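Local coordinates for erythrocyte membrane protein 1 (Plasmodium falciparum, PDB 6S8T) that probably binds the host cell-surface receptor ICAM-1 through its DBLbeta domain, the part of the protein present here, in cytoadhesion of infected erythrocytes, at residues Y12-N17 with I421-H426; H21-D26 with V392-E397. All blocks are in the same frame, centred on the assembly; numbering follows the deposited sequence.

Contact 1. Residues Y12-N17 with I421-H426; sequences YPAIAN and IHQEGH
The extended backbone of Tyr12-Ala14, followed by Ile15 at the N-cap of helix 16-32, passes the C-terminal end of helix 417-424 with Ala14 and Gln423 nearest, their CA atoms 5.6 Å apart. Gln423 and Glu424, the last two residues of that helix, reach across to it. Gln423 meets Tyr12 at about a right angle, the amide plane turned 84° from the phenol ring. Gln423 NE2 donates to Tyr12 O over 3.1 Å in a nearly straight bond (166° at the hydrogen). Tyr12 O lies in the plane of the amide, whereas NE2 stands above the plane of the Tyr12 carbonyl. The other end of the amide is tied back as well: Gln423 OE1 accepts from a water that in turn accepts from Tyr12 N, so both polar atoms of the side chain are joined to the backbone of one residue. This joins the N-terminal part of the DBLbeta domain to a helix some 400 residues later, the polar links running from side chains of 423-424 to backbone atoms of 12-17. Glu424 sends its carboxylate to the first turn of helix 16-32. Glu424 CG lies beside the backbone N, anti to the carbonyl carbon (chi1 -49°), and a bend at chi2 turns CD toward Ala16, with Glu424 CD 3.4 Å from Ala16 CB. Glu424 OE2 accepts from Ala16 N at 3.2 Å, from above the carboxylate plane, and a weak hydrogen bond from Ile15 N; Tyr414 OH hydrogen-bonds to both OE2 and Ile15 N. The negative group thus sits at the N-terminus of a helix, where the helix dipole would be expected to favour it. Glu424 OE1 takes a hydrogen from a second water, which accepts from Asn17 N. Ala14 CB touches Gln423 O.

Contact 2. Residues H21-D26 with V392-E397; sequences HQMHED and VHFFKE
Met23 and His393 reach toward each other tip to tip between two helices whose short segments stand 12.1 Å apart at their axes and are inclined at 119°. Met23 bends at chi2, and its thioether enters at the edge of the imidazole: Met23 SD is 4.7 Å from the centroid of the His393 ring and 74° off the ring normal, a Met-aromatic contact. The methyl makes the other Met23 contacts. Met23 CE lies 3.7 Å from His393 ND1, 4.0 Å from Phe394 CD1 and 4.1 Å from Glu397 CG, so one carbon touches three residues of helix 388-402. Glu397 CG also rests over one face of the His393 ring, offset toward its rim, and the methyl lies near both the imidazole and this carbon.

Beside Met23, Gln22 and Glu397 cross at about a right angle, with amide and carboxylate planes nearly perpendicular. Gln22 is extended beyond CG, and Gln22 NE2 donates to Glu397 OE2 at 2.9 Å, on the anti lone pair, with a bent angle of 138° at the hydrogen. Tyr290 also touches Met23, while Pro292 and Met19 pack on Phe394. With axes this far apart, the helices meet through long side chains, a contact at the surface of the alpha-helical DBL fold between helix 16-32 and helix 388-402.

Overall arrangement
Both contacts use helix 16-32, contact 1 at its N-terminal end and contact 2 about two turns further along, and their centres lie about 16 Å apart. Their partners, helix 417-424 and helix 388-402, are neighbours in the chain; since 21-26 follows 12-17 while 392-397 precedes 421-426, contact 2 is nested inside the loop closed by contact 1. Ile15 of contact 1 also touches Leu398 and Thr402, further along the helix used by contact 2, and Tyr12 touches Thr402. The N-terminal helix is thereby joined to two successive late helices of the domain. The centres lie about 16 and 18 Å from the chain centre, and neither contact contains a ligand.

Contact 1. Residues Y12-N17 with I421-H426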
loop_
_atom_site.group_PDB
_atom_site.type_symbol
_atom_site.label_atom_id
_atom_site.label_comp_id
_atom_site.label_asym_id
_atom_site.label_seq_id
_atom_site.Cartn_x
_atom_site.Cartn_y
_atom_site.Cartn_z
ATOM N N TYR A 12 -6.970 9.313 -22.335
ATOM C CA TYR A 12 -7.386 10.071 -21.159
ATOM C C TYR A 12 -6.198 10.264 -20.222
ATOM O O TYR A 12 -5.482 9.298 -19.933
ATOM C CB TYR A 12 -8.508 9.347 -20.430
ATOM C CG TYR A 12 -9.479 10.254 -19.710
ATOM C CD1 TYR A 12 -10.593 10.765 -20.363
ATOM C CD2 TYR A 12 -9.289 10.587 -18.376
ATOM C CE1 TYR A 12 -11.487 11.589 -19.710
ATOM C CE2 TYR A 12 -10.175 11.409 -17.713
ATOM C CZ TYR A 12 -11.275 11.909 -18.385
ATOM O OH TYR A 12 -12.160 12.729 -17.725
ATOM N N PRO A 13 -5.958 11.477 -19.727
ATOM C CA PRO A 13 -4.765 11.709 -18.907
ATOM C C PRO A 13 -4.883 11.055 -17.537
ATOM O O PRO A 13 -5.958 11.019 -16.934
ATOM C CB PRO A 13 -4.707 13.236 -18.792
ATOM C CG PRO A 13 -6.130 13.666 -18.925
ATOM C CD PRO A 13 -6.759 12.702 -19.902
ATOM N N ALA A 14 -3.757 10.534 -17.054
ATOM C CA ALA A 14 -3.673 9.978 -15.709
ATOM C C ALA A 14 -3.396 11.108 -14.727
ATOM O O ALA A 14 -2.380 11.801 -14.844
ATOM C CB ALA A 14 -2.578 8.914 -15.639
ATOM N N ILE A 15 -4.292 11.304 -13.760
ATOM C CA ILE A 15 -4.295 12.520 -12.959
ATOM C C ILE A 15 -4.194 12.260 -11.463
ATOM O O ILE A 15 -4.206 13.218 -10.685
ATOM C CB ILE A 15 -5.535 13.381 -13.267
ATOM C CG1 ILE A 15 -6.819 12.609 -12.967
ATOM C CG2 ILE A 15 -5.524 13.816 -14.720
ATOM C CD1 ILE A 15 -8.067 13.292 -13.496
ATOM N N ALA A 16 -4.076 11.001 -11.031
ATOM C CA ALA A 16 -4.011 10.722 -9.598
ATOM C C ALA A 16 -2.822 11.417 -8.944
ATOM O O ALA A 16 -2.950 11.974 -7.847
ATOM C CB ALA A 16 -3.950 9.213 -9.350
ATOM N N ASN A 17 -1.662 11.415 -9.608
ATOM C CA ASN A 17 -0.474 12.013 -9.005
ATOM C C ASN A 17 -0.612 13.526 -8.877
ATOM O O ASN A 17 -0.179 14.110 -7.877
ATOM C CB ASN A 17 0.773 11.661 -9.813
ATOM C CG ASN A 17 2.055 12.087 -9.116
ATOM O OD1 ASN A 17 2.587 11.359 -8.277
ATOM N ND2 ASN A 17 2.552 13.270 -9.459
ATOM N N ILE A 421 -7.605 1.165 -12.669
ATOM C CA ILE A 421 -6.421 0.321 -12.844
ATOM C C ILE A 421 -5.762 0.601 -14.191
ATOM O O ILE A 421 -4.539 0.743 -14.285
ATOM C CB ILE A 421 -6.791 -1.169 -12.694
ATOM C CG1 ILE A 421 -7.152 -1.498 -11.244
ATOM C CG2 ILE A 421 -5.654 -2.067 -13.189
ATOM C CD1 ILE A 421 -6.034 -1.243 -10.256
ATOM N N HIS A 422 -6.561 0.693 -15.253
ATOM C CA HIS A 422 -5.985 0.948 -16.568
ATOM C C HIS A 422 -5.441 2.363 -16.710
ATOM O O HIS A 422 -4.666 2.618 -17.638
ATOM C CB HIS A 422 -7.018 0.658 -17.661
ATOM C CG HIS A 422 -7.272 -0.804 -17.872
ATOM N ND1 HIS A 422 -6.334 -1.651 -18.422
ATOM C CD2 HIS A 422 -8.356 -1.570 -17.599
ATOM C CE1 HIS A 422 -6.829 -2.875 -18.480
ATOM N NE2 HIS A 422 -8.053 -2.853 -17.988
ATOM N N GLN A 423 -5.810 3.280 -15.814
ATOM C CA GLN A 423 -5.280 4.639 -15.844
ATOM C C GLN A 423 -4.024 4.796 -14.994
ATOM O O GLN A 423 -3.094 5.504 -15.395
ATOM C CB GLN A 423 -6.343 5.636 -15.372
ATOM C CG GLN A 423 -7.448 5.905 -16.379
ATOM C CD GLN A 423 -6.969 6.714 -17.570
ATOM O OE1 GLN A 423 -7.111 6.294 -18.716
ATOM N NE2 GLN A 423 -6.403 7.886 -17.303
ATOM N N GLU A 424 -3.976 4.148 -13.827
ATOM C CA GLU A 424 -2.909 4.367 -12.862
ATOM C C GLU A 424 -2.111 3.119 -12.516
ATOM O O GLU A 424 -1.083 3.235 -11.838
ATOM C CB GLU A 424 -3.482 4.952 -11.560
ATOM C CG GLU A 424 -4.422 6.134 -11.761
ATOM C CD GLU A 424 -3.696 7.386 -12.217
ATOM O OE1 GLU A 424 -2.450 7.431 -12.091
ATOM O OE2 GLU A 424 -4.371 8.326 -12.697
ATOM N N GLY A 425 -2.545 1.935 -12.954
ATOM C CA GLY A 425 -1.944 0.696 -12.515
ATOM C C GLY A 425 -0.787 0.249 -13.388
ATOM O O GLY A 425 -0.444 0.859 -14.400
ATOM N N HIS A 426 -0.177 -0.859 -12.971
ATOM C CA HIS A 426 0.973 -1.450 -13.654
ATOM C C HIS A 426 0.627 -2.913 -13.909
ATOM O O HIS A 426 0.936 -3.788 -13.096
ATOM C CB HIS A 426 2.241 -1.289 -12.829
ATOM C CG HIS A 426 2.594 0.137 -12.542
ATOM N ND1 HIS A 426 1.920 0.897 -11.608
ATOM C CD2 HIS A 426 3.545 0.944 -13.068
ATOM C CE1 HIS A 426 2.444 2.109 -11.570
ATOM N NE2 HIS A 426 3.432 2.165 -12.445
HETATM O O HOH W 1 -6.525 6.596 -21.217
HETATM O O HOH W 2 -1.048 9.773 -11.973
#

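Contact 2. Residues H21-D26 with V392-E397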
loop_
_atom_site.group_PDB
_atom_site.type_symbol
_atom_site.label_atom_id
_atom_site.label_comp_id
_atom_site.label_asym_id
_atom_site.label_seq_id
_atom_site.Cartn_x
_atom_site.Cartn_y
_atom_site.Cartn_z
ATOM N N HIS A 21 -0.585 15.872 -5.405
ATOM C CA HIS A 21 0.139 17.123 -5.210
ATOM C C HIS A 21 -0.773 18.206 -4.645
ATOM O O HIS A 21 -0.348 19.010 -3.807
ATOM C CB HIS A 21 0.763 17.568 -6.532
ATOM C CG HIS A 21 1.634 18.779 -6.414
ATOM N ND1 HIS A 21 1.136 20.062 -6.479
ATOM C CD2 HIS A 21 2.970 18.902 -6.237
ATOM C CE1 HIS A 21 2.128 20.924 -6.345
ATOM N NE2 HIS A 21 3.251 20.246 -6.196
ATOM N N GLN A 22 -2.036 18.236 -5.080
ATOM C CA GLN A 22 -2.976 19.214 -4.539
ATOM C C GLN A 22 -3.281 18.933 -3.072
ATOM O O GLN A 22 -3.367 19.864 -2.262
ATOM C CB GLN A 22 -4.262 19.221 -5.366
ATOM C CG GLN A 22 -5.352 20.139 -4.828
ATOM C CD GLN A 22 -6.620 20.074 -5.654
ATOM O OE1 GLN A 22 -6.581 19.769 -6.846
ATOM N NE2 GLN A 22 -7.755 20.347 -5.022
ATOM N N MET A 23 -3.449 17.658 -2.712
ATOM C CA MET A 23 -3.680 17.308 -1.313
ATOM C C MET A 23 -2.482 17.674 -0.440
ATOM O O MET A 23 -2.661 18.093 0.709
ATOM C CB MET A 23 -4.003 15.815 -1.189
ATOM C CG MET A 23 -5.234 15.360 -1.971
ATOM S SD MET A 23 -6.782 16.083 -1.380
ATOM C CE MET A 23 -7.940 15.432 -2.582
ATOM N N HIS A 24 -1.260 17.524 -0.967
ATOM C CA HIS A 24 -0.064 17.887 -0.210
ATOM C C HIS A 24 -0.007 19.383 0.069
ATOM O O HIS A 24 0.347 19.802 1.180
ATOM C CB HIS A 24 1.192 17.449 -0.963
ATOM C CG HIS A 24 2.460 18.037 -0.417
ATOM N ND1 HIS A 24 2.908 17.788 0.863
ATOM C CD2 HIS A 24 3.378 18.859 -0.981
ATOM C CE1 HIS A 24 4.046 18.432 1.064
ATOM N NE2 HIS A 24 4.352 19.089 -0.039
ATOM N N GLU A 25 -0.338 20.207 -0.928
ATOM C CA GLU A 25 -0.318 21.652 -0.727
ATOM C C GLU A 25 -1.340 22.074 0.319
ATOM O O GLU A 25 -1.048 22.916 1.175
ATOM C CB GLU A 25 -0.576 22.374 -2.051
ATOM C CG GLU A 25 0.477 22.124 -3.122
ATOM C CD GLU A 25 1.874 22.502 -2.670
ATOM O OE1 GLU A 25 2.792 21.665 -2.803
ATOM O OE2 GLU A 25 2.055 23.634 -2.175
ATOM N N ASP A 26 -2.540 21.491 0.272
ATOM C CA ASP A 26 -3.577 21.839 1.240
ATOM C C ASP A 26 -3.153 21.484 2.660
ATOM O O ASP A 26 -3.397 22.251 3.600
ATOM C CB ASP A 26 -4.885 21.135 0.879
ATOM C CG ASP A 26 -5.456 21.602 -0.449
ATOM O OD1 ASP A 26 -4.900 22.552 -1.040
ATOM O OD2 ASP A 26 -6.461 21.013 -0.902
ATOM N N VAL A 392 -14.366 10.001 -0.071
ATOM C CA VAL A 392 -15.347 10.866 -0.724
ATOM C C VAL A 392 -14.705 12.179 -1.155
ATOM O O VAL A 392 -14.971 12.684 -2.254
ATOM C CB VAL A 392 -16.559 11.105 0.197
ATOM C CG1 VAL A 392 -17.449 12.200 -0.373
ATOM C CG2 VAL A 392 -17.351 9.818 0.372
ATOM N N HIS A 393 -13.847 12.752 -0.306
ATOM C CA HIS A 393 -13.188 14.003 -0.668
ATOM C C HIS A 393 -12.282 13.822 -1.879
ATOM O O HIS A 393 -12.253 14.678 -2.769
ATOM C CB HIS A 393 -12.394 14.549 0.515
ATOM C CG HIS A 393 -11.779 15.889 0.252
ATOM N ND1 HIS A 393 -10.418 16.076 0.140
ATOM C CD2 HIS A 393 -12.343 17.106 0.059
ATOM C CE1 HIS A 393 -10.169 17.352 -0.099
ATOM N NE2 HIS A 393 -11.320 17.998 -0.155
ATOM N N PHE A 394 -11.535 12.716 -1.933
ATOM C CA PHE A 394 -10.667 12.467 -3.079
ATOM C C PHE A 394 -11.483 12.303 -4.357
ATOM O O PHE A 394 -11.163 12.899 -5.392
ATOM C CB PHE A 394 -9.801 11.230 -2.819
ATOM C CG PHE A 394 -8.754 10.983 -3.869
ATOM C CD1 PHE A 394 -7.518 11.606 -3.796
ATOM C CD2 PHE A 394 -8.998 10.114 -4.919
ATOM C CE1 PHE A 394 -6.548 11.375 -4.756
ATOM C CE2 PHE A 394 -8.033 9.880 -5.882
ATOM C CZ PHE A 394 -6.807 10.511 -5.800
ATOM N N PHE A 395 -12.556 11.506 -4.297
ATOM C CA PHE A 395 -13.408 11.310 -5.467
ATOM C C PHE A 395 -14.139 12.593 -5.866
ATOM O O PHE A 395 -14.387 12.810 -7.056
ATOM C CB PHE A 395 -14.413 10.186 -5.204
ATOM C CG PHE A 395 -13.884 8.804 -5.492
ATOM C CD1 PHE A 395 -12.806 8.615 -6.344
ATOM C CD2 PHE A 395 -14.477 7.688 -4.918
ATOM C CE1 PHE A 395 -12.328 7.340 -6.617
ATOM C CE2 PHE A 395 -14.004 6.412 -5.185
ATOM C CZ PHE A 395 -12.926 6.239 -6.037
ATOM N N LYS A 396 -14.490 13.450 -4.903
ATOM C CA LYS A 396 -15.151 14.709 -5.248
ATOM C C LYS A 396 -14.222 15.628 -6.032
ATOM O O LYS A 396 -14.636 16.248 -7.017
ATOM C CB LYS A 396 -15.648 15.419 -3.989
ATOM C CG LYS A 396 -17.038 15.014 -3.546
ATOM C CD LYS A 396 -17.514 15.897 -2.404
ATOM C CE LYS A 396 -19.016 15.787 -2.215
ATOM N NZ LYS A 396 -19.756 16.236 -3.433
ATOM N N GLU A 397 -12.965 15.736 -5.603
ATOM C CA GLU A 397 -12.012 16.554 -6.342
ATOM C C GLU A 397 -11.685 15.941 -7.698
ATOM O O GLU A 397 -11.425 16.672 -8.662
ATOM C CB GLU A 397 -10.747 16.755 -5.512
ATOM C CG GLU A 397 -10.930 17.664 -4.309
ATOM C CD GLU A 397 -11.430 19.042 -4.695
ATOM O OE1 GLU A 397 -12.652 19.283 -4.600
ATOM O OE2 GLU A 397 -10.602 19.880 -5.108
#